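Local coordinates for tartrate dehydrogenase/decarboxylase (Pseudomonas putida, PDB 3FLK), which oxidises tartrate with NAD as cosubstrate, converts meso-tartrate to D-glycerate and oxidatively decarboxylates D-malate to pyruvate, using magnesium or manganese, at residues A[288-292]-A[293-297]; A[296-299]-A[300-304]; A[345-349]-A[350-354]; A[19-22]-A[23-27]. The protein carries 1 engineered substitution. One frame throughout, in Å; residues are numbered along the deposited sequence.

Interaction 1: A[288-292]-A[293-297]; sequences PDIFG and KNIAN. With NAI (1,4-dihydronicotinamide adenine dinucleotide), chain F.
Ile290 spreads its side chain over the end of the loop that follows it. Its CD1 lies 4.0 Å from CB of Ala296, and its CG2 branch meets CD1 of Ile295 obliquely at 4.1 Å. CG1 sits between the backbone N and the carbonyl carbon (chi1 60°), and this carries CD1 inward to the adenine, 3.7 Å from N3A of NAI. CG1 also touches the ribose hydroxyl O2B. The backbone makes a type II turn from Ile290 to Lys293. Its closing bond, Lys293 N to Ile290 O, is weak at 3.4 Å, though nearly straight. Gly292 takes a positive phi that suits glycine. A water bridges the turn to the next residues: it donates to Ile290 O and accepts from Ile295 N. The Lys293 chain bends back over the turn, with CG against Ile290 O. Asn294 OD1 is hydrogen-bonded to Gln350 NE2. At the end of the loop, Asn297 makes its two hydrogen bonds to the adenine through its backbone. Its N donates to N1A at 2.9 Å, and its O accepts from N6A at 3.0 Å. This pair marks the adenosine end of the NAD site, consistent with an isocitrate and isopropylmalate dehydrogenase fold.

Interaction 2: A[296-299]-A[300-304]; sequences ANPI and AMIWS. With NAI (1,4-dihydronicotinamide adenine dinucleotide), chain F; SO4 (sulfate ion), chain J.
A single residue, Asn297, serves both the cofactor and the start of a helix. Its backbone pairs with the adenine of NAI, while its side chain caps the first turn of helix 299-313. OD1 accepts from Ile299 N at 3.0 Å, with the donor 37° out of the carbonyl plane. CG lies opposite the backbone N (chi1 -163°), which turns the amide forward to the helix. The other end of that amide, ND2, bonds to Asp342. Asn297 O also accepts from a water, and this water accepts in turn from Met301 N at 3.0 Å. The adenine is thus linked to the first turn through one carbonyl.

The regular helix bonds then begin. Ile302 N donates to Pro298 O at 3.0 Å, and Trp303 N donates to Ile299 O at 2.8 Å, nearly straight at 173°. Beside the first of these bonds, CD1 of Ile302 rests on CB of the Pro298 ring at 4.0 Å. Ile302 CG1 and CD1 also lie beside Pro298 O. Trp303 turns away from the turn. Its NE1 donates to O3 of a sulfate at 2.8 Å, and the sulfate sits at the edge of the indole. His323 and Arg111 are also hydrogen-bonded to the sulfate, which probably comes from the crystallisation liquor.

Helices 17-35, 317-336 and 349-361 pack against these buried side chains. The whole is a capped helix N-terminus set directly behind the adenine pocket of the NAD site.

Interaction 3: A[345-349]-A[350-354]; sequences GTLST and QQVGA
This is a helix N-cap, a capping box at the start of helix 349-361, where the loop after helix 317-336 ends. Ser348 holds the N-cap position. Its OG accepts from Gln351 N at 3.2 Å. In return, OE1 of Gln351 accepts from Ser348 N at 3.0 Å, in the carbonyl plane and on a lone pair. That bond is nearly straight, at 169°. Ser348 OG lies between its own backbone N and carbonyl carbon (chi1 74°), and from there it faces the first turn. CG of Gln351 lies beside its backbone N, and the chain is extended beyond it, which brings OE1 back to the loop. Each residue thus supplies a backbone N-H and a side-chain acceptor, and the two bonds hold OG and OE1 in place at the cap.

Leu347 adds an apolar contact. Its CB meets CG2 of Val352 at 3.8 Å, and its side chain crosses that of Gln351 at about a right angle. CD2 comes within 3.6 Å of Gln351 OE1, so carbon lies over the polar end of the box. Val352 CG2 also packs against Ser348 O. This carbonyl already accepts from Val352 N at 3.0 Å. One residue on, Gly353 N donates to Thr349 O and continues the helix.

Two bonds run to the adenine loop, Thr349 OG1 to Ala296 O and Gln350 NE2 to Asn294 OD1. Thr349 and Gln350 also touch Glu23 of helix 17-35, Val352 meets Pro298 just before helix 299-313, and Leu347 pairs by backbone with Val339.

Interaction 4: A[19-22]-A[23-27]; sequences EVLP and EGIRV
Ile25 N donates to Leu21 O at 2.9 Å, and Arg26 N donates to Pro22 O at 2.9 Å. Val20 O accepts from Gly24 N at 3.1 Å and, weakly, from Glu23 N. A water also joins the two segments, donating to Glu19 O and to Glu23 OE1. The other carboxylate oxygen, OE2, forms a salt bridge within 23-27, 3.3 Å from Arg26 NH1. It uses its syn lone pair and lies almost in the guanidinium plane. The extended Arg26 chain and the bend of Glu23 at chi2 (-47°) bring NH1 and OE2 together. Both oxygens of Glu23 are thus engaged. The carboxylate of Glu19 looks elsewhere, bonding to Gly292 N through OE2.

Pro22 has no N-H to give to the preceding turn, and the helix kinks there. This is helix 17-35 of the beta-alpha-beta unit made with strands 6-13 and 39-43.

On the side facing strand 6-13, CD1 of Ile25 lies 3.8 Å from CG of Leu21, and the two side chains touch Ala10. Val20 and Leu21 reach Met301 of helix 299-313.

Overall arrangement
The four contacts lie on one side of the chain, beside the adenosine end of NAI. Interactions 2 and 4 are buried, with centres about 8 Å apart, and join helices 299-313 and 17-35 mainly by apolar packing. Interaction 2 adds an asparagine cap, interaction 4 a salt bridge within the helix and a proline kink. Interaction 1, at the surface, has cofactor bonds and a weak turn; interaction 3, partly buried, has a capping box. Interactions 1 and 2 share Ala296 and Asn297, so the adenine loop runs straight into its helix. Interactions 3 and 4 each probably bond to that loop, by Thr349 and Gln350 and by Glu19 respectively. They also touch each other, with Arg26 and Glu23 against Gln350, Gly353 and Ala354.

Interaction 1: A[288-292]-A[293-297]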
loop_
_atom_site.group_PDB
_atom_site.type_symbol
_atom_site.label_atom_id
_atom_site.label_comp_id
_atom_site.label_asym_id
_atom_site.label_seq_id
_atom_site.Cartn_x
_atom_site.Cartn_y
_atom_site.Cartn_z
ATOM N N PRO A 288 7.761 -19.626 3.374
ATOM C CA PRO A 288 8.919 -20.500 3.594
ATOM C C PRO A 288 9.430 -20.514 5.036
ATOM O O PRO A 288 9.970 -21.527 5.480
ATOM C CB PRO A 288 9.991 -19.909 2.668
ATOM C CG PRO A 288 9.238 -19.150 1.643
ATOM C CD PRO A 288 8.056 -18.585 2.371
ATOM N N ASP A 289 9.251 -19.414 5.762
ATOM C CA ASP A 289 9.782 -19.309 7.120
ATOM C C ASP A 289 8.946 -20.051 8.184
ATOM O O ASP A 289 9.372 -20.153 9.334
ATOM C CB ASP A 289 10.010 -17.841 7.502
ATOM C CG ASP A 289 11.203 -17.653 8.432
ATOM O OD1 ASP A 289 12.287 -17.247 7.942
ATOM O OD2 ASP A 289 11.063 -17.914 9.649
ATOM N N ILE A 290 7.774 -20.565 7.803
ATOM C CA ILE A 290 6.980 -21.430 8.703
ATOM C C ILE A 290 6.680 -22.821 8.124
ATOM O O ILE A 290 6.086 -23.664 8.805
ATOM C CB ILE A 290 5.647 -20.770 9.195
ATOM C CG1 ILE A 290 4.726 -20.421 8.019
ATOM C CG2 ILE A 290 5.933 -19.555 10.088
ATOM C CD1 ILE A 290 3.253 -20.294 8.394
ATOM N N PHE A 291 7.081 -23.058 6.875
ATOM C CA PHE A 291 6.895 -24.371 6.259
ATOM C C PHE A 291 7.651 -25.435 7.047
ATOM O O PHE A 291 8.816 -25.248 7.400
ATOM C CB PHE A 291 7.341 -24.379 4.792
ATOM C CG PHE A 291 7.318 -25.746 4.156
ATOM C CD1 PHE A 291 6.123 -26.442 4.012
ATOM C CD2 PHE A 291 8.493 -26.338 3.708
ATOM C CE1 PHE A 291 6.098 -27.707 3.425
ATOM C CE2 PHE A 291 8.479 -27.601 3.121
ATOM C CZ PHE A 291 7.279 -28.287 2.980
ATOM N N GLY A 292 6.975 -26.541 7.333
ATOM C CA GLY A 292 7.599 -27.648 8.053
ATOM C C GLY A 292 7.176 -27.798 9.503
ATOM O O GLY A 292 7.338 -28.871 10.083
ATOM N N LYS A 293 6.647 -26.736 10.107
ATOM C CA LYS A 293 6.184 -26.845 11.495
ATOM C C LYS A 293 4.677 -27.000 11.655
ATOM O O LYS A 293 4.167 -26.968 12.775
ATOM C CB LYS A 293 6.721 -25.725 12.400
ATOM C CG LYS A 293 6.744 -24.333 11.828
ATOM C CD LYS A 293 8.175 -23.909 11.562
ATOM C CE LYS A 293 8.443 -22.528 12.128
ATOM N NZ LYS A 293 9.909 -22.257 12.220
ATOM N N ASN A 294 3.978 -27.182 10.537
ATOM C CA ASN A 294 2.524 -27.368 10.526
ATOM C C ASN A 294 1.776 -26.461 11.510
ATOM O O ASN A 294 1.002 -26.932 12.352
ATOM C CB ASN A 294 2.167 -28.843 10.748
ATOM C CG ASN A 294 2.602 -29.730 9.594
ATOM O OD1 ASN A 294 2.029 -29.682 8.502
ATOM N ND2 ASN A 294 3.615 -30.554 9.835
ATOM N N ILE A 295 2.036 -25.162 11.403
ATOM C CA ILE A 295 1.306 -24.149 12.171
ATOM C C ILE A 295 0.595 -23.169 11.237
ATOM O O ILE A 295 -0.084 -22.250 11.693
ATOM C CB ILE A 295 2.218 -23.370 13.151
ATOM C CG1 ILE A 295 3.405 -22.740 12.407
ATOM C CG2 ILE A 295 2.658 -24.273 14.316
ATOM C CD1 ILE A 295 4.091 -21.627 13.167
ATOM N N ALA A 296 0.762 -23.377 9.931
ATOM C CA ALA A 296 0.071 -22.584 8.917
ATOM C C ALA A 296 -1.445 -22.649 9.101
ATOM O O ALA A 296 -2.010 -23.726 9.284
ATOM C CB ALA A 296 0.461 -23.051 7.516
ATOM N N ASN A 297 -2.082 -21.483 9.076
ATOM C CA ASN A 297 -3.538 -21.367 9.137
ATOM C C ASN A 297 -4.156 -21.903 7.843
ATOM O O ASN A 297 -3.854 -21.395 6.760
ATOM C CB ASN A 297 -3.927 -19.894 9.352
ATOM C CG ASN A 297 -5.361 -19.717 9.822
ATOM O OD1 ASN A 297 -6.212 -20.577 9.612
ATOM N ND2 ASN A 297 -5.631 -18.588 10.471
HETATM P PA NAI F . 3.636 -15.020 2.392
HETATM O O1A NAI F . 2.179 -14.775 2.293
HETATM O O2A NAI F . 4.003 -16.379 1.955
HETATM O O5B NAI F . 4.099 -14.816 3.911
HETATM C C5B NAI F . 4.064 -13.565 4.559
HETATM C C4B NAI F . 4.016 -13.758 6.071
HETATM O O4B NAI F . 2.734 -14.219 6.454
HETATM C C3B NAI F . 5.029 -14.787 6.551
HETATM O O3B NAI F . 5.596 -14.325 7.754
HETATM C C2B NAI F . 4.198 -16.033 6.787
HETATM O O2B NAI F . 4.702 -16.822 7.840
HETATM C C1B NAI F . 2.814 -15.484 7.090
HETATM N N9A NAI F . 1.760 -16.383 6.589
HETATM C C8A NAI F . 1.370 -16.554 5.285
HETATM N N7A NAI F . 0.374 -17.466 5.257
HETATM C C5A NAI F . 0.122 -17.879 6.514
HETATM C C6A NAI F . -0.786 -18.792 7.040
HETATM N N6A NAI F . -1.632 -19.438 6.242
HETATM N N1A NAI F . -0.809 -19.010 8.403
HETATM C C2A NAI F . 0.057 -18.336 9.237
HETATM N N3A NAI F . 0.951 -17.428 8.702
HETATM C C4A NAI F . 0.988 -17.207 7.365
HETATM O O3 NAI F . 4.362 -13.865 1.520
HETATM P PN NAI F . 5.942 -13.574 1.364
HETATM O O1N NAI F . 6.686 -14.008 2.566
HETATM O O2N NAI F . 6.052 -12.153 0.961
HETATM O O5D NAI F . 6.362 -14.479 0.111
HETATM C C5D NAI F . 6.781 -15.821 0.256
HETATM C C4D NAI F . 6.755 -16.525 -1.101
HETATM O O4D NAI F . 5.417 -16.709 -1.524
HETATM C C3D NAI F . 7.449 -15.742 -2.207
HETATM O O3D NAI F . 8.133 -16.671 -3.013
HETATM C C2D NAI F . 6.312 -15.115 -2.995
HETATM O O2D NAI F . 6.641 -14.918 -4.350
HETATM C C1D NAI F . 5.219 -16.159 -2.818
HETATM N N1N NAI F . 3.833 -15.664 -2.939
HETATM C C2N NAI F . 2.989 -16.366 -3.754
HETATM C C3N NAI F . 1.662 -15.980 -3.901
HETATM C C7N NAI F . 0.701 -16.916 -4.578
HETATM O O7N NAI F . 1.138 -18.200 -4.967
HETATM N N7N NAI F . -0.549 -16.515 -4.803
HETATM C C4N NAI F . 1.199 -14.864 -3.203
HETATM C C5N NAI F . 2.063 -14.154 -2.370
HETATM C C6N NAI F . 3.389 -14.567 -2.241
HETATM O O HOH W 1 3.474 -24.418 9.029
#

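Interaction 2: A[296-299]-A[300-304]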
loop_
_atom_site.group_PDB
_atom_site.type_symbol
_atom_site.label_atom_id
_atom_site.label_comp_id
_atom_site.label_asym_id
_atom_site.label_seq_id
_atom_site.Cartn_x
_atom_site.Cartn_y
_atom_site.Cartn_z
ATOM N N ALA A 296 0.762 -23.377 9.931
ATOM C CA ALA A 296 0.071 -22.584 8.917
ATOM C C ALA A 296 -1.445 -22.649 9.101
ATOM O O ALA A 296 -2.010 -23.726 9.284
ATOM C CB ALA A 296 0.461 -23.051 7.516
ATOM N N ASN A 297 -2.082 -21.483 9.076
ATOM C CA ASN A 297 -3.538 -21.367 9.137
ATOM C C ASN A 297 -4.156 -21.903 7.843
ATOM O O ASN A 297 -3.854 -21.395 6.760
ATOM C CB ASN A 297 -3.927 -19.894 9.352
ATOM C CG ASN A 297 -5.361 -19.717 9.822
ATOM O OD1 ASN A 297 -6.212 -20.577 9.612
ATOM N ND2 ASN A 297 -5.631 -18.588 10.471
ATOM N N PRO A 298 -4.998 -22.954 7.945
ATOM C CA PRO A 298 -5.641 -23.514 6.758
ATOM C C PRO A 298 -6.977 -22.861 6.384
ATOM O O PRO A 298 -7.580 -23.254 5.380
ATOM C CB PRO A 298 -5.881 -24.968 7.162
ATOM C CG PRO A 298 -6.130 -24.894 8.642
ATOM C CD PRO A 298 -5.365 -23.701 9.167
ATOM N N ILE A 299 -7.439 -21.889 7.169
ATOM C CA ILE A 299 -8.766 -21.301 6.938
ATOM C C ILE A 299 -8.880 -20.613 5.570
ATOM O O ILE A 299 -9.903 -20.744 4.894
ATOM C CB ILE A 299 -9.225 -20.366 8.098
ATOM C CG1 ILE A 299 -9.462 -21.185 9.376
ATOM C CG2 ILE A 299 -10.501 -19.605 7.712
ATOM C CD1 ILE A 299 -9.741 -20.359 10.625
ATOM N N ALA A 300 -7.826 -19.910 5.159
ATOM C CA ALA A 300 -7.795 -19.253 3.848
ATOM C C ALA A 300 -8.027 -20.251 2.717
ATOM O O ALA A 300 -8.836 -20.005 1.820
ATOM C CB ALA A 300 -6.480 -18.509 3.649
HETATM N N MSE A 301 -7.321 -21.379 2.782
HETATM C CA MSE A 301 -7.474 -22.473 1.827
HETATM C C MSE A 301 -8.900 -23.031 1.838
HETATM O O MSE A 301 -9.495 -23.238 0.780
HETATM C CB MSE A 301 -6.471 -23.587 2.142
HETATM C CG MSE A 301 -6.374 -24.684 1.091
HETATM SE SE MSE A 301 -5.324 -24.132 -0.460
HETATM C CE MSE A 301 -6.763 -23.685 -1.681
ATOM N N ILE A 302 -9.435 -23.259 3.036
ATOM C CA ILE A 302 -10.769 -23.847 3.211
ATOM C C ILE A 302 -11.873 -22.911 2.704
ATOM O O ILE A 302 -12.759 -23.333 1.961
ATOM C CB ILE A 302 -11.012 -24.268 4.687
ATOM C CG1 ILE A 302 -10.094 -25.443 5.054
ATOM C CG2 ILE A 302 -12.474 -24.658 4.915
ATOM C CD1 ILE A 302 -9.788 -25.570 6.542
ATOM N N TRP A 303 -11.802 -21.644 3.103
ATOM C CA TRP A 303 -12.740 -20.618 2.648
ATOM C C TRP A 303 -12.703 -20.487 1.117
ATOM O O TRP A 303 -13.751 -20.379 0.481
ATOM C CB TRP A 303 -12.424 -19.283 3.331
ATOM C CG TRP A 303 -13.460 -18.184 3.184
ATOM C CD1 TRP A 303 -14.532 -18.150 2.328
ATOM C CD2 TRP A 303 -13.482 -16.942 3.895
ATOM N NE1 TRP A 303 -15.225 -16.973 2.479
ATOM C CE2 TRP A 303 -14.600 -16.211 3.431
ATOM C CE3 TRP A 303 -12.666 -16.373 4.882
ATOM C CZ2 TRP A 303 -14.920 -14.939 3.921
ATOM C CZ3 TRP A 303 -12.984 -15.110 5.369
ATOM C CH2 TRP A 303 -14.104 -14.408 4.887
ATOM N N SER A 304 -11.505 -20.520 0.533
ATOM C CA SER A 304 -11.347 -20.548 -0.933
ATOM C C SER A 304 -12.124 -21.698 -1.567
ATOM O O SER A 304 -12.699 -21.545 -2.647
ATOM C CB SER A 304 -9.873 -20.657 -1.331
ATOM O OG SER A 304 -9.175 -19.473 -1.011
HETATM P PA NAI F . 3.636 -15.020 2.392
HETATM O O1A NAI F . 2.179 -14.775 2.293
HETATM O O2A NAI F . 4.003 -16.379 1.955
HETATM O O5B NAI F . 4.099 -14.816 3.911
HETATM C C5B NAI F . 4.064 -13.565 4.559
HETATM C C4B NAI F . 4.016 -13.758 6.071
HETATM O O4B NAI F . 2.734 -14.219 6.454
HETATM C C3B NAI F . 5.029 -14.787 6.551
HETATM O O3B NAI F . 5.596 -14.325 7.754
HETATM C C2B NAI F . 4.198 -16.033 6.787
HETATM O O2B NAI F . 4.702 -16.822 7.840
HETATM C C1B NAI F . 2.814 -15.484 7.090
HETATM N N9A NAI F . 1.760 -16.383 6.589
HETATM C C8A NAI F . 1.370 -16.554 5.285
HETATM N N7A NAI F . 0.374 -17.466 5.257
HETATM C C5A NAI F . 0.122 -17.879 6.514
HETATM C C6A NAI F . -0.786 -18.792 7.040
HETATM N N6A NAI F . -1.632 -19.438 6.242
HETATM N N1A NAI F . -0.809 -19.010 8.403
HETATM C C2A NAI F . 0.057 -18.336 9.237
HETATM N N3A NAI F . 0.951 -17.428 8.702
HETATM C C4A NAI F . 0.988 -17.207 7.365
HETATM O O3 NAI F . 4.362 -13.865 1.520
HETATM P PN NAI F . 5.942 -13.574 1.364
HETATM O O1N NAI F . 6.686 -14.008 2.566
HETATM O O2N NAI F . 6.052 -12.153 0.961
HETATM O O5D NAI F . 6.362 -14.479 0.111
HETATM C C5D NAI F . 6.781 -15.821 0.256
HETATM C C4D NAI F . 6.755 -16.525 -1.101
HETATM O O4D NAI F . 5.417 -16.709 -1.524
HETATM C C3D NAI F . 7.449 -15.742 -2.207
HETATM O O3D NAI F . 8.133 -16.671 -3.013
HETATM C C2D NAI F . 6.312 -15.115 -2.995
HETATM O O2D NAI F . 6.641 -14.918 -4.350
HETATM C C1D NAI F . 5.219 -16.159 -2.818
HETATM N N1N NAI F . 3.833 -15.664 -2.939
HETATM C C2N NAI F . 2.989 -16.366 -3.754
HETATM C C3N NAI F . 1.662 -15.980 -3.901
HETATM C C7N NAI F . 0.701 -16.916 -4.578
HETATM O O7N NAI F . 1.138 -18.200 -4.967
HETATM N N7N NAI F . -0.549 -16.515 -4.803
HETATM C C4N NAI F . 1.199 -14.864 -3.203
HETATM C C5N NAI F . 2.063 -14.154 -2.370
HETATM C C6N NAI F . 3.389 -14.567 -2.241
HETATM S S SO4 J . -18.566 -15.417 1.680
HETATM O O1 SO4 J . -17.753 -14.233 1.413
HETATM O O2 SO4 J . -19.745 -15.402 0.818
HETATM O O3 SO4 J . -17.792 -16.624 1.412
HETATM O O4 SO4 J . -18.993 -15.401 3.077
HETATM O O HOH W 2 -4.688 -21.372 4.172
#

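Interaction 3: A[345-349]-A[350-354]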
loop_
_atom_site.group_PDB
_atom_site.type_symbol
_atom_site.label_atom_id
_atom_site.label_comp_id
_atom_site.label_asym_id
_atom_site.label_seq_id
_atom_site.Cartn_x
_atom_site.Cartn_y
_atom_site.Cartn_z
ATOM N N GLY A 345 -4.258 -19.081 18.950
ATOM C CA GLY A 345 -4.531 -20.446 19.400
ATOM C C GLY A 345 -3.289 -21.313 19.484
ATOM O O GLY A 345 -2.177 -20.843 19.244
ATOM N N THR A 346 -3.479 -22.587 19.816
ATOM C CA THR A 346 -2.359 -23.516 19.979
ATOM C C THR A 346 -2.468 -24.745 19.077
ATOM O O THR A 346 -1.613 -25.631 19.130
ATOM C CB THR A 346 -2.207 -23.986 21.446
ATOM O OG1 THR A 346 -3.416 -24.626 21.874
ATOM C CG2 THR A 346 -1.892 -22.811 22.371
ATOM N N LEU A 347 -3.508 -24.800 18.251
ATOM C CA LEU A 347 -3.716 -25.959 17.380
ATOM C C LEU A 347 -2.809 -25.941 16.155
ATOM O O LEU A 347 -2.412 -24.877 15.675
ATOM C CB LEU A 347 -5.182 -26.071 16.951
ATOM C CG LEU A 347 -6.260 -26.283 18.022
ATOM C CD1 LEU A 347 -7.550 -26.722 17.357
ATOM C CD2 LEU A 347 -5.842 -27.295 19.094
ATOM N N SER A 348 -2.481 -27.131 15.662
ATOM C CA SER A 348 -1.702 -27.280 14.439
ATOM C C SER A 348 -2.605 -27.137 13.216
ATOM O O SER A 348 -3.828 -27.161 13.335
ATOM C CB SER A 348 -1.023 -28.650 14.410
ATOM O OG SER A 348 -1.970 -29.671 14.136
ATOM N N THR A 349 -1.986 -27.003 12.044
ATOM C CA THR A 349 -2.696 -26.944 10.769
ATOM C C THR A 349 -3.728 -28.071 10.648
ATOM O O THR A 349 -4.901 -27.822 10.351
ATOM C CB THR A 349 -1.702 -27.040 9.586
ATOM O OG1 THR A 349 -0.709 -26.016 9.711
ATOM C CG2 THR A 349 -2.418 -26.893 8.245
ATOM N N GLN A 350 -3.276 -29.300 10.898
ATOM C CA GLN A 350 -4.102 -30.496 10.736
ATOM C C GLN A 350 -5.238 -30.550 11.752
ATOM O O GLN A 350 -6.334 -31.006 11.432
ATOM C CB GLN A 350 -3.244 -31.766 10.826
ATOM C CG GLN A 350 -2.246 -31.955 9.669
ATOM C CD GLN A 350 -1.057 -31.008 9.733
ATOM O OE1 GLN A 350 -0.686 -30.514 10.807
ATOM N NE2 GLN A 350 -0.449 -30.747 8.577
ATOM N N GLN A 351 -4.974 -30.075 12.967
ATOM C CA GLN A 351 -5.991 -30.032 14.023
ATOM C C GLN A 351 -7.114 -29.042 13.711
ATOM O O GLN A 351 -8.273 -29.305 14.019
ATOM C CB GLN A 351 -5.359 -29.718 15.383
ATOM C CG GLN A 351 -4.587 -30.886 15.998
ATOM C CD GLN A 351 -3.857 -30.510 17.280
ATOM O OE1 GLN A 351 -3.375 -29.388 17.430
ATOM N NE2 GLN A 351 -3.763 -31.460 18.208
ATOM N N VAL A 352 -6.770 -27.908 13.103
ATOM C CA VAL A 352 -7.782 -26.928 12.687
ATOM C C VAL A 352 -8.640 -27.490 11.549
ATOM O O VAL A 352 -9.869 -27.374 11.573
ATOM C CB VAL A 352 -7.154 -25.561 12.299
ATOM C CG1 VAL A 352 -8.227 -24.586 11.807
ATOM C CG2 VAL A 352 -6.413 -24.964 13.489
ATOM N N GLY A 353 -7.987 -28.109 10.567
ATOM C CA GLY A 353 -8.684 -28.802 9.482
ATOM C C GLY A 353 -9.678 -29.821 10.011
ATOM O O GLY A 353 -10.835 -29.853 9.584
ATOM N N ALA A 354 -9.223 -30.638 10.960
ATOM C CA ALA A 354 -10.060 -31.649 11.609
ATOM C C ALA A 354 -11.233 -31.042 12.381
ATOM O O ALA A 354 -12.348 -31.566 12.331
ATOM C CB ALA A 354 -9.212 -32.522 12.532
#

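Interaction 4: A[19-22]-A[23-27]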
loop_
_atom_site.group_PDB
_atom_site.type_symbol
_atom_site.label_atom_id
_atom_site.label_comp_id
_atom_site.label_asym_id
_atom_site.label_seq_id
_atom_site.Cartn_x
_atom_site.Cartn_y
_atom_site.Cartn_z
ATOM N N GLU A 19 0.896 -27.927 2.929
ATOM C CA GLU A 19 0.305 -28.164 4.245
ATOM C C GLU A 19 -1.190 -27.846 4.285
ATOM O O GLU A 19 -1.974 -28.600 4.867
ATOM C CB GLU A 19 1.046 -27.368 5.327
ATOM C CG GLU A 19 2.496 -27.798 5.546
ATOM C CD GLU A 19 3.231 -26.939 6.569
ATOM O OE1 GLU A 19 2.744 -25.837 6.903
ATOM O OE2 GLU A 19 4.304 -27.369 7.045
ATOM N N VAL A 20 -1.590 -26.736 3.668
ATOM C CA VAL A 20 -2.981 -26.281 3.777
ATOM C C VAL A 20 -3.949 -26.960 2.796
ATOM O O VAL A 20 -5.120 -27.154 3.126
ATOM C CB VAL A 20 -3.121 -24.726 3.728
ATOM C CG1 VAL A 20 -2.324 -24.079 4.864
ATOM C CG2 VAL A 20 -2.697 -24.158 2.369
ATOM N N LEU A 21 -3.464 -27.321 1.608
ATOM C CA LEU A 21 -4.327 -27.924 0.583
ATOM C C LEU A 21 -5.071 -29.188 1.042
ATOM O O LEU A 21 -6.283 -29.279 0.844
ATOM C CB LEU A 21 -3.578 -28.190 -0.734
ATOM C CG LEU A 21 -4.458 -28.785 -1.844
ATOM C CD1 LEU A 21 -5.302 -27.708 -2.499
ATOM C CD2 LEU A 21 -3.637 -29.516 -2.888
ATOM N N PRO A 22 -4.357 -30.166 1.645
ATOM C CA PRO A 22 -5.055 -31.365 2.128
ATOM C C PRO A 22 -6.155 -31.061 3.147
ATOM O O PRO A 22 -7.133 -31.803 3.228
ATOM C CB PRO A 22 -3.934 -32.187 2.775
ATOM C CG PRO A 22 -2.692 -31.725 2.094
ATOM C CD PRO A 22 -2.906 -30.259 1.895
ATOM N N GLU A 23 -6.006 -29.975 3.904
ATOM C CA GLU A 23 -7.045 -29.553 4.844
ATOM C C GLU A 23 -8.262 -28.976 4.120
ATOM O O GLU A 23 -9.400 -29.207 4.529
ATOM C CB GLU A 23 -6.500 -28.563 5.884
ATOM C CG GLU A 23 -5.341 -29.105 6.739
ATOM C CD GLU A 23 -5.594 -30.506 7.287
ATOM O OE1 GLU A 23 -4.662 -31.338 7.241
ATOM O OE2 GLU A 23 -6.720 -30.784 7.753
ATOM N N GLY A 24 -8.013 -28.229 3.047
ATOM C CA GLY A 24 -9.083 -27.736 2.180
ATOM C C GLY A 24 -9.878 -28.877 1.564
ATOM O O GLY A 24 -11.109 -28.875 1.602
ATOM N N ILE A 25 -9.166 -29.857 1.011
ATOM C CA ILE A 25 -9.789 -31.044 0.419
ATOM C C ILE A 25 -10.583 -31.841 1.465
ATOM O O ILE A 25 -11.697 -32.293 1.193
ATOM C CB ILE A 25 -8.743 -31.933 -0.306
ATOM C CG1 ILE A 25 -8.189 -31.196 -1.535
ATOM C CG2 ILE A 25 -9.353 -33.283 -0.719
ATOM C CD1 ILE A 25 -6.884 -31.759 -2.076
ATOM N N ARG A 26 -10.014 -31.980 2.663
ATOM C CA ARG A 26 -10.673 -32.657 3.783
ATOM C C ARG A 26 -12.064 -32.075 4.053
ATOM O O ARG A 26 -13.049 -32.813 4.109
ATOM C CB ARG A 26 -9.800 -32.559 5.037
ATOM C CG ARG A 26 -10.298 -33.331 6.251
ATOM C CD ARG A 26 -9.405 -33.030 7.444
ATOM N NE ARG A 26 -9.477 -34.059 8.479
ATOM C CZ ARG A 26 -8.556 -34.231 9.423
ATOM N NH1 ARG A 26 -7.484 -33.447 9.464
ATOM N NH2 ARG A 26 -8.707 -35.191 10.325
ATOM N N VAL A 27 -12.133 -30.754 4.210
ATOM C CA VAL A 27 -13.394 -30.064 4.502
ATOM C C VAL A 27 -14.365 -30.123 3.316
ATOM O O VAL A 27 -15.579 -30.262 3.509
ATOM C CB VAL A 27 -13.160 -28.594 4.945
ATOM C CG1 VAL A 27 -14.484 -27.900 5.265
ATOM C CG2 VAL A 27 -12.229 -28.536 6.153
HETATM O O HOH W 3 -1.985 -30.890 6.126
#